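Dextranase (PDB 6NZS) catalyses the endohydrolysis of (1->6)-alpha-D-glucosidic linkages in dextran, as a glycoside hydrolase of family 49. Local coordinates at residues M57-R61 / S363-Q367; L329-A335 / V355-V361. All coordinates share one frame. Numbering follows the deposited sequence.

Contact 1 of 2, residues M57-R61 / S363-Q367; sequences MSIPR and SWYWQ
W364 carries this contact, with more of its surface covered than any other residue here, and Y365 and R61 come next. Segment 57-61 is extended through M57, S58 and I59 as strand 51-58 runs out; P60 (phi/psi -60/129) continues the line, and R61 turns it with a positive phi (62/15). Segment 363-367 is irregular: W364 sits at -78/-40, and Y365 opens out again at -73/155. The backbones come nearest at P60 and W364, their CA atoms 5.5 Å apart. With chi1 -53° (m) and chi2 107°, the W364 indole lies against the proline and reaches back to S58. P60 CA stands over one face of the five-membered ring, 3.6 Å from its centroid and 15° off the normal, a CH-pi contact, while P60 CG packs at 3.8 Å on W364 CD2. At the ring edge W364 NE1 donates to S58 OG (2.9 Å, N-H...O angle 162°); the same hydroxyl also hydrogen-bonds E336. The contact is an interdomain one: the N-terminal Ig-like domain, a beta-sandwich in this family, meets a loop of the right-handed parallel beta-helix, and the tryptophan reaches across the boundary, its indole lying flat against P60. S78, on helix 76-81, touches both P60 and W364. Further along, Y365 (chi1 -66°, m) swings its phenol under the turn at R61, so that Y365 OH lies 3.4 Å from R61 CA and 3.5 Å from R61 CB. The R61 side chain stretches past the phenol, chi2 and chi3 both t, to a salt bridge with D73.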
# COMPACT_ATOMS: atom_id res chain seq x y z
N MET A 57 -0.01 2.69 16.45
CA MET A 57 0.14 3.97 15.77
C MET A 57 1.55 4.12 15.21
O MET A 57 2.55 3.79 15.87
CB MET A 57 -0.19 5.17 16.68
CG MET A 57 -0.23 6.50 15.94
SD MET A 57 -0.77 7.88 16.96
CE MET A 57 0.66 8.08 17.99
N SER A 58 1.63 4.63 13.98
CA SER A 58 2.89 4.97 13.33
C SER A 58 2.94 6.47 13.11
O SER A 58 1.91 7.09 12.82
CB SER A 58 2.98 4.24 11.98
OG SER A 58 4.04 4.73 11.20
N ILE A 59 4.11 7.06 13.29
CA ILE A 59 4.31 8.49 13.04
C ILE A 59 5.51 8.65 12.11
O ILE A 59 6.36 7.75 12.01
CB ILE A 59 4.48 9.30 14.35
CG1 ILE A 59 5.83 9.02 15.02
CG2 ILE A 59 3.35 9.00 15.30
CD1 ILE A 59 6.09 9.91 16.26
N PRO A 60 5.58 9.78 11.39
CA PRO A 60 6.64 9.95 10.38
C PRO A 60 8.03 9.87 10.99
O PRO A 60 8.34 10.54 11.97
CB PRO A 60 6.35 11.35 9.80
CG PRO A 60 4.87 11.54 10.04
CD PRO A 60 4.59 10.87 11.35
N ARG A 61 8.87 9.02 10.39
CA ARG A 61 10.24 8.76 10.86
C ARG A 61 10.28 8.18 12.26
O ARG A 61 11.34 8.19 12.90
CB ARG A 61 11.13 10.02 10.81
CG ARG A 61 11.04 10.82 9.55
CD ARG A 61 12.25 11.75 9.41
NE ARG A 61 12.15 12.55 8.20
CZ ARG A 61 11.56 13.74 8.15
NH1 ARG A 61 11.06 14.29 9.25
NH2 ARG A 61 11.49 14.38 6.99
N SER A 363 3.82 4.33 5.65
CA SER A 363 4.81 4.45 4.58
C SER A 363 5.13 5.93 4.33
O SER A 363 4.80 6.52 3.30
CB SER A 363 4.30 3.76 3.32
OG SER A 363 4.18 2.36 3.53
N TRP A 364 5.83 6.52 5.30
CA TRP A 364 6.05 7.96 5.28
C TRP A 364 7.16 8.38 4.31
O TRP A 364 7.03 9.42 3.65
CB TRP A 364 6.38 8.45 6.69
CG TRP A 364 5.37 8.02 7.70
CD1 TRP A 364 5.52 7.06 8.67
CD2 TRP A 364 4.04 8.54 7.86
NE1 TRP A 364 4.37 6.95 9.41
CE2 TRP A 364 3.45 7.85 8.94
CE3 TRP A 364 3.30 9.53 7.20
CZ2 TRP A 364 2.15 8.11 9.38
CZ3 TRP A 364 2.00 9.79 7.63
CH2 TRP A 364 1.44 9.08 8.70
N TYR A 365 8.25 7.62 4.24
CA TYR A 365 9.37 7.97 3.39
C TYR A 365 9.03 7.74 1.92
O TYR A 365 8.20 6.90 1.59
CB TYR A 365 10.57 7.07 3.73
CG TYR A 365 11.16 7.24 5.11
CD1 TYR A 365 11.58 8.49 5.57
CD2 TYR A 365 11.31 6.14 5.96
CE1 TYR A 365 12.13 8.63 6.83
CE2 TYR A 365 11.86 6.28 7.22
CZ TYR A 365 12.27 7.53 7.66
OH TYR A 365 12.81 7.66 8.92
N TRP A 366 9.72 8.47 1.04
CA TRP A 366 9.78 8.06 -0.36
C TRP A 366 10.36 6.65 -0.45
O TRP A 366 10.98 6.14 0.49
CB TRP A 366 10.72 8.98 -1.14
CG TRP A 366 10.18 10.34 -1.42
CD1 TRP A 366 8.87 10.70 -1.53
CD2 TRP A 366 10.94 11.54 -1.61
NE1 TRP A 366 8.77 12.05 -1.79
CE2 TRP A 366 10.03 12.59 -1.85
CE3 TRP A 366 12.31 11.83 -1.61
CZ2 TRP A 366 10.43 13.91 -2.07
CZ3 TRP A 366 12.72 13.15 -1.84
CH2 TRP A 366 11.78 14.17 -2.07
N GLN A 367 10.17 6.03 -1.62
CA GLN A 367 10.74 4.72 -1.93
C GLN A 367 10.16 3.62 -1.04
O GLN A 367 10.77 2.55 -0.90
CB GLN A 367 12.27 4.73 -1.91
CG GLN A 367 12.86 5.89 -2.73
CD GLN A 367 14.37 5.83 -2.84
OE1 GLN A 367 15.08 6.42 -2.02
NE2 GLN A 367 14.86 5.12 -3.84

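Contact 2 of 2, residues L329-A335 / V355-V361; sequences LQGVTVA and VENYKQV
Two successive coils of the parallel beta-helix, the solenoid of family 49 enzymes, stack here in exact register: L329 on V355, Q330 on E356, T333 on K359, V334 on Q360 and A335 on V361, with CA atoms 4.6 to 4.9 Å apart. Strands 333-335 and 359-361 cross at -20°, their axes 4.6 Å apart. Backbone hydrogen bonds begin with E356 N to L329 O (3.0 Å) and G331 N to E356 O (3.1 Å). Both chains then bend, at G331 (phi/psi 84/-41) and N357 (56/44), and the pairing resumes with K359 N to V332 O (3.0 Å), V334 N to K359 O (2.8 Å) and V361 N to V334 O (2.9 Å). At the bend, the carbonyls G331 O and N357 O face each other at 3.2 Å, two acceptors; K359 folds back (chi1 m, chi2 92°) and its ammonium serves both, with K359 NZ 3.0 Å from G331 O and 2.9 Å from N357 O. A salt bridge to E191 balances its charge, and the same carboxylate accepts from N357 ND2; E356 pairs with R201. Q360 NE2 donates to S363 and T368. On the side of L329 and V334, Y358 (chi1 t) fills the bend: V332 CG2 meets its edge, 3.6 Å from Y358 CD1, and L329 CD2 lies over one face, 4.2 Å from the ring centroid.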
# COMPACT_ATOMS: atom_id res chain seq x y z
N LEU A 329 2.09 -15.50 1.38
CA LEU A 329 2.34 -14.30 2.17
C LEU A 329 0.97 -13.88 2.67
O LEU A 329 0.14 -13.44 1.87
CB LEU A 329 2.99 -13.22 1.31
CG LEU A 329 3.14 -11.83 1.93
CD1 LEU A 329 4.00 -11.88 3.19
CD2 LEU A 329 3.75 -10.86 0.91
N GLN A 330 0.71 -14.03 3.96
CA GLN A 330 -0.65 -13.87 4.47
C GLN A 330 -0.62 -13.15 5.81
O GLN A 330 0.31 -13.34 6.61
CB GLN A 330 -1.31 -15.26 4.66
CG GLN A 330 -2.77 -15.25 5.17
CD GLN A 330 -2.87 -15.17 6.68
OE1 GLN A 330 -1.89 -15.41 7.39
NE2 GLN A 330 -4.05 -14.80 7.17
N GLY A 331 -1.65 -12.34 6.05
CA GLY A 331 -1.97 -11.90 7.39
C GLY A 331 -1.21 -10.70 7.90
O GLY A 331 -1.79 -9.81 8.54
N VAL A 332 0.09 -10.65 7.62
CA VAL A 332 0.99 -9.73 8.31
C VAL A 332 0.70 -8.28 7.94
O VAL A 332 0.24 -7.96 6.83
CB VAL A 332 2.47 -10.08 8.04
CG1 VAL A 332 2.79 -11.48 8.56
CG2 VAL A 332 2.79 -9.98 6.57
N THR A 333 1.00 -7.40 8.89
CA THR A 333 1.01 -5.95 8.69
C THR A 333 2.47 -5.53 8.68
O THR A 333 3.18 -5.75 9.66
CB THR A 333 0.28 -5.24 9.83
OG1 THR A 333 -1.09 -5.66 9.86
CG2 THR A 333 0.31 -3.72 9.66
N VAL A 334 2.90 -4.92 7.58
CA VAL A 334 4.24 -4.36 7.44
C VAL A 334 4.14 -2.87 7.71
O VAL A 334 3.45 -2.14 6.99
CB VAL A 334 4.80 -4.64 6.04
CG1 VAL A 334 6.14 -3.91 5.84
CG2 VAL A 334 4.97 -6.14 5.84
N ALA A 335 4.80 -2.40 8.77
CA ALA A 335 4.69 -1.02 9.21
C ALA A 335 6.03 -0.30 9.08
O ALA A 335 7.09 -0.89 9.29
CB ALA A 335 4.25 -0.95 10.68
N VAL A 355 -0.76 -14.07 -2.11
CA VAL A 355 -0.76 -13.01 -1.12
C VAL A 355 -2.20 -12.75 -0.70
O VAL A 355 -3.07 -12.55 -1.55
CB VAL A 355 -0.14 -11.72 -1.69
CG1 VAL A 355 -0.06 -10.65 -0.60
CG2 VAL A 355 1.25 -11.99 -2.26
N GLU A 356 -2.46 -12.73 0.61
CA GLU A 356 -3.82 -12.39 1.03
C GLU A 356 -3.82 -11.81 2.43
O GLU A 356 -3.02 -12.20 3.29
CB GLU A 356 -4.78 -13.57 0.95
CG GLU A 356 -4.43 -14.70 1.84
CD GLU A 356 -4.87 -16.02 1.25
OE1 GLU A 356 -5.97 -16.09 0.65
OE2 GLU A 356 -4.12 -16.99 1.36
N ASN A 357 -4.74 -10.87 2.65
CA ASN A 357 -4.97 -10.31 3.98
C ASN A 357 -3.69 -9.72 4.55
O ASN A 357 -3.35 -9.91 5.72
CB ASN A 357 -5.65 -11.31 4.91
CG ASN A 357 -7.04 -11.64 4.42
OD1 ASN A 357 -7.21 -12.47 3.52
ND2 ASN A 357 -8.03 -10.94 4.95
N TYR A 358 -2.98 -8.99 3.68
CA TYR A 358 -1.68 -8.40 3.92
C TYR A 358 -1.86 -6.89 3.89
O TYR A 358 -2.64 -6.37 3.09
CB TYR A 358 -0.75 -8.85 2.79
CG TYR A 358 0.57 -8.15 2.70
CD1 TYR A 358 1.67 -8.60 3.43
CD2 TYR A 358 0.74 -7.06 1.86
CE1 TYR A 358 2.89 -7.97 3.33
CE2 TYR A 358 1.96 -6.42 1.76
CZ TYR A 358 3.03 -6.88 2.50
OH TYR A 358 4.25 -6.25 2.41
N LYS A 359 -1.15 -6.19 4.78
CA LYS A 359 -1.30 -4.75 4.91
C LYS A 359 0.05 -4.07 5.02
O LYS A 359 0.99 -4.61 5.62
CB LYS A 359 -2.13 -4.34 6.13
CG LYS A 359 -3.48 -5.05 6.26
CD LYS A 359 -3.33 -6.32 7.13
CE LYS A 359 -4.54 -7.19 7.05
NZ LYS A 359 -4.33 -8.33 7.96
N GLN A 360 0.14 -2.87 4.45
CA GLN A 360 1.30 -2.00 4.61
C GLN A 360 0.82 -0.66 5.15
O GLN A 360 -0.08 -0.05 4.58
CB GLN A 360 2.01 -1.83 3.26
CG GLN A 360 3.26 -0.99 3.29
CD GLN A 360 3.91 -0.90 1.92
OE1 GLN A 360 3.80 -1.81 1.08
NE2 GLN A 360 4.57 0.21 1.66
N VAL A 361 1.40 -0.23 6.27
CA VAL A 361 0.98 0.99 6.97
C VAL A 361 2.20 1.83 7.31
O VAL A 361 3.32 1.33 7.40
CB VAL A 361 0.18 0.70 8.26
CG1 VAL A 361 -1.08 -0.10 7.95
CG2 VAL A 361 1.02 -0.05 9.29

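Overall arrangement
From the N terminus, the chain first builds the Ig-like beta-sandwich, and strand 51-58 ends there in the first half of contact 1. Some 300 residues pass before 363-367 closes that long loop. Within it the chain completes the sandwich and winds the early coils of the beta-helix; contact 2 falls inside the same span, pairing 329-335 with 355-361 across a gap of only 19 residues, the two strands being offset by one coil of 26 residues. The two contacts do not cross. Just after V361 the chain leaves the solenoid wall and enters the loop used by contact 1. One contact thus joins coil to coil, the other domain to domain, with centres about 16 Å apart.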